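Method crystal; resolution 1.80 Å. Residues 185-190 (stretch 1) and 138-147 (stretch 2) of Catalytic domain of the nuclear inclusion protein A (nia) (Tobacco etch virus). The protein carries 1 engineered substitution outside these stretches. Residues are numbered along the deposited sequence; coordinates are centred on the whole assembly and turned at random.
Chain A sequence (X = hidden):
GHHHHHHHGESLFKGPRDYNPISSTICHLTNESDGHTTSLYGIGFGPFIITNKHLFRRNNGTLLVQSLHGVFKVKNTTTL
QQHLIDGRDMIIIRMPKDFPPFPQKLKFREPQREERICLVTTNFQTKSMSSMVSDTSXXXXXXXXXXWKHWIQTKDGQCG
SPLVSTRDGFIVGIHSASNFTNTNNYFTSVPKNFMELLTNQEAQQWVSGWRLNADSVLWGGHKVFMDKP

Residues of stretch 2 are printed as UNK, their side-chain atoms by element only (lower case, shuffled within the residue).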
# COMPACT_ATOMS: atom_id res chain seq x y z
N ASN A 185 -7.54 -12.37 4.65
CA ASN A 185 -6.56 -11.38 4.15
C ASN A 185 -6.40 -10.27 5.18
O ASN A 185 -7.30 -10.04 6.00
CB ASN A 185 -7.01 -10.83 2.79
CG ASN A 185 -6.80 -11.86 1.65
OD1 ASN A 185 -7.45 -11.81 0.60
ND2 ASN A 185 -5.88 -12.78 1.86
N TYR A 186 -5.25 -9.62 5.15
CA TYR A 186 -4.95 -8.59 6.11
C TYR A 186 -4.29 -7.37 5.45
O TYR A 186 -3.41 -7.52 4.61
CB TYR A 186 -3.97 -9.14 7.16
CG TYR A 186 -4.58 -10.30 8.03
CD1 TYR A 186 -4.57 -11.64 7.57
CD2 TYR A 186 -5.15 -10.02 9.25
CE1 TYR A 186 -5.14 -12.66 8.34
CE2 TYR A 186 -5.74 -11.06 10.04
CZ TYR A 186 -5.72 -12.36 9.58
OH TYR A 186 -6.29 -13.36 10.38
N PHE A 187 -4.73 -6.18 5.86
CA PHE A 187 -4.07 -4.99 5.36
C PHE A 187 -3.47 -4.25 6.56
O PHE A 187 -3.89 -4.42 7.72
CB PHE A 187 -5.05 -4.09 4.54
CG PHE A 187 -6.13 -3.38 5.33
CD1 PHE A 187 -5.92 -2.17 5.92
CD2 PHE A 187 -7.46 -3.94 5.38
CE1 PHE A 187 -6.99 -1.48 6.56
CE2 PHE A 187 -8.51 -3.28 5.99
CZ PHE A 187 -8.29 -2.04 6.59
N THR A 188 -2.48 -3.43 6.29
CA THR A 188 -1.88 -2.65 7.32
C THR A 188 -2.64 -1.34 7.34
O THR A 188 -2.78 -0.65 6.31
CB THR A 188 -0.39 -2.37 6.98
OG1 THR A 188 0.32 -3.62 6.97
CG2 THR A 188 0.22 -1.40 7.96
N SER A 189 -3.20 -1.03 8.50
CA SER A 189 -3.95 0.17 8.69
C SER A 189 -3.13 1.49 8.62
O SER A 189 -1.93 1.56 8.96
CB SER A 189 -4.69 0.14 10.04
OG SER A 189 -3.75 0.11 11.11
N VAL A 190 -3.79 2.53 8.13
CA VAL A 190 -3.21 3.86 8.11
C VAL A 190 -3.15 4.20 9.62
O VAL A 190 -4.18 4.04 10.32
CB VAL A 190 -4.19 4.86 7.40
CG1 VAL A 190 -3.93 6.34 7.88
CG2 VAL A 190 -4.02 4.70 5.84
N UNK A 138 -16.51 -5.93 4.32
CA UNK A 138 -16.51 -5.17 5.58
C UNK A 138 -15.09 -5.46 6.20
O UNK A 138 -14.33 -6.30 5.69
s UNK A 138 -19.29 -5.11 5.98
c UNK A 138 -17.62 -5.63 6.54
N UNK A 139 -14.74 -4.76 7.26
CA UNK A 139 -13.41 -4.91 7.86
C UNK A 139 -13.45 -4.77 9.34
O UNK A 139 -14.32 -4.06 9.88
o UNK A 139 -11.09 -4.10 7.63
c UNK A 139 -12.82 -2.41 7.58
c UNK A 139 -12.43 -3.85 7.22
N UNK A 140 -12.51 -5.48 10.00
CA UNK A 140 -12.35 -5.46 11.44
C UNK A 140 -10.91 -5.52 11.85
O UNK A 140 -10.10 -6.10 11.14
c UNK A 140 -15.48 -6.37 12.63
c UNK A 140 -17.18 -7.17 11.12
c UNK A 140 -14.48 -6.80 11.73
c UNK A 140 -14.85 -7.41 10.52
c UNK A 140 -16.84 -6.55 12.34
c UNK A 140 -16.18 -7.60 10.22
c UNK A 140 -13.05 -6.68 12.08
N UNK A 141 -10.57 -4.91 13.02
CA UNK A 141 -9.16 -5.00 13.41
C UNK A 141 -8.80 -6.40 13.86
O UNK A 141 -9.61 -7.09 14.50
c UNK A 141 -11.33 -4.15 14.02
c UNK A 141 -10.40 -4.20 15.21
c UNK A 141 -9.04 -4.06 14.57
N UNK A 142 -7.59 -6.81 13.55
CA UNK A 142 -7.07 -8.08 14.05
C UNK A 142 -6.13 -7.63 15.20
O UNK A 142 -5.12 -6.98 14.93
o UNK A 142 -5.70 -9.96 13.60
c UNK A 142 -6.28 -8.81 12.99
N UNK A 143 -6.45 -7.93 16.46
CA UNK A 143 -5.64 -7.50 17.63
C UNK A 143 -5.72 -6.03 17.95
O UNK A 143 -6.79 -5.43 18.05
c UNK A 143 -4.14 -7.78 17.45
o UNK A 143 -3.82 -9.16 17.36
N UNK A 144 -4.52 -5.47 18.08
CA UNK A 144 -4.28 -4.06 18.42
C UNK A 144 -4.61 -3.07 17.33
O UNK A 144 -4.40 -1.85 17.48
o UNK A 144 -2.28 -4.80 16.67
o UNK A 144 -0.68 -4.93 18.23
c UNK A 144 -2.79 -3.89 18.81
c UNK A 144 -1.85 -4.60 17.84
N UNK A 145 -5.14 -3.56 16.22
CA UNK A 145 -5.50 -2.65 15.13
C UNK A 145 -4.37 -2.39 14.14
O UNK A 145 -4.52 -1.54 13.25
N UNK A 146 -3.23 -3.09 14.27
CA UNK A 146 -2.14 -2.86 13.28
C UNK A 146 -2.57 -3.44 11.94
O UNK A 146 -2.61 -2.74 10.89
c UNK A 146 -0.41 -2.84 15.05
c UNK A 146 -0.30 -1.38 14.97
c UNK A 146 -0.83 -3.50 13.74
c UNK A 146 0.24 -3.44 12.63
N UNK A 147 -2.85 -4.72 11.94
CA UNK A 147 -3.38 -5.35 10.76
C UNK A 147 -4.91 -5.37 10.93
O UNK A 147 -5.42 -5.50 12.07
c UNK A 147 -1.12 -6.80 8.88
c UNK A 147 -1.49 -6.95 10.22
c UNK A 147 -2.91 -6.81 10.63
c UNK A 147 0.80 -7.49 10.78
c UNK A 147 0.21 -7.00 8.48
c UNK A 147 -0.51 -7.30 11.16
c UNK A 147 1.17 -7.35 9.42

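Position 138 carries one carbon followed by a sulfur, the sulfur ending the chain, with chi1 at -72° (m). It lies out of reach of stretch 1. A single carbon bearing a terminal sulfur is cysteine, C138.

At position 139 the first carbon forks into one oxygen and one carbon, and its CA-to-CB bond points toward stretch 1. The oxygen lies 3.2 Å from CE2 of F187, at the edge of that ring and near its plane. A branched carbon with a hydroxyl and a methyl identifies T139; the oxygen is OG1, which is also hydrogen-bonded to a residue flanking one of the stretches.

Position 140 has one carbon and then a ring of six carbons with no oxygen, so it is phenylalanine, F140, rather than tyrosine. It points away from stretch 1 and touches a crystal neighbour. At position 141 three carbons close a ring onto the backbone nitrogen, which only proline does; P141 likewise points away, its ring puckered C-gamma endo.

Position 142 holds one carbon and one oxygen and points toward stretch 1, where the oxygen comes 3.7 Å from CE2 of Y186. One carbon ending in a hydroxyl is serine, S142, with OG further engaged elsewhere in the structure. Position 143 has the same two atoms, again a serine, S143, but it is exposed and out of reach; its phi is positive, at 72°.

Position 144 shows two carbons, the second carrying two oxygens: a carboxylate on a short stem, hence D144. Rather than touching stretch 1, it steadies its own turn, OD1 of D144 accepting a hydrogen bond of 3.1 Å from the backbone N of position 146. Position 145 has no side-chain atoms and is glycine, G145. At phi 89° and psi 6° a CB would be jammed against the preceding carbonyl oxygen, so the backbone itself calls for glycine. O of G145 lies 2.8 Å from OG of S189.

Position 146 has four carbons forked at the first, one arm two carbons long, which is isoleucine. The side chain of I146 points away, and its contact with stretch 1 runs through the main-chain oxygen. Position 147 has one carbon and a ring of six carbons without an oxygen, packed against CB of Y186 and OG1 of T188: F147. Its CD1 is 4.1 Å from CB of Y186 and its CE1 3.7 Å from OG1 of T188.

The contact is a short antiparallel junction. T188 and F147 form a non-hydrogen-bonded pair, their CA atoms 4.6 Å apart and their side chains on the same sheet face. Beside it, N of S189 donates to O of I146 at 3.0 Å and 171°, a nearly straight bond, while CA of F147 makes a CA-H...O contact of 3.2 Å with O of F187. The hydroxyl of S189 sits by two carbonyls, joining backbone pairing to the turn, while the F147 ring packs against CB of Y186.

Stretch 2, residues 138-147: CTFPSSDGIF
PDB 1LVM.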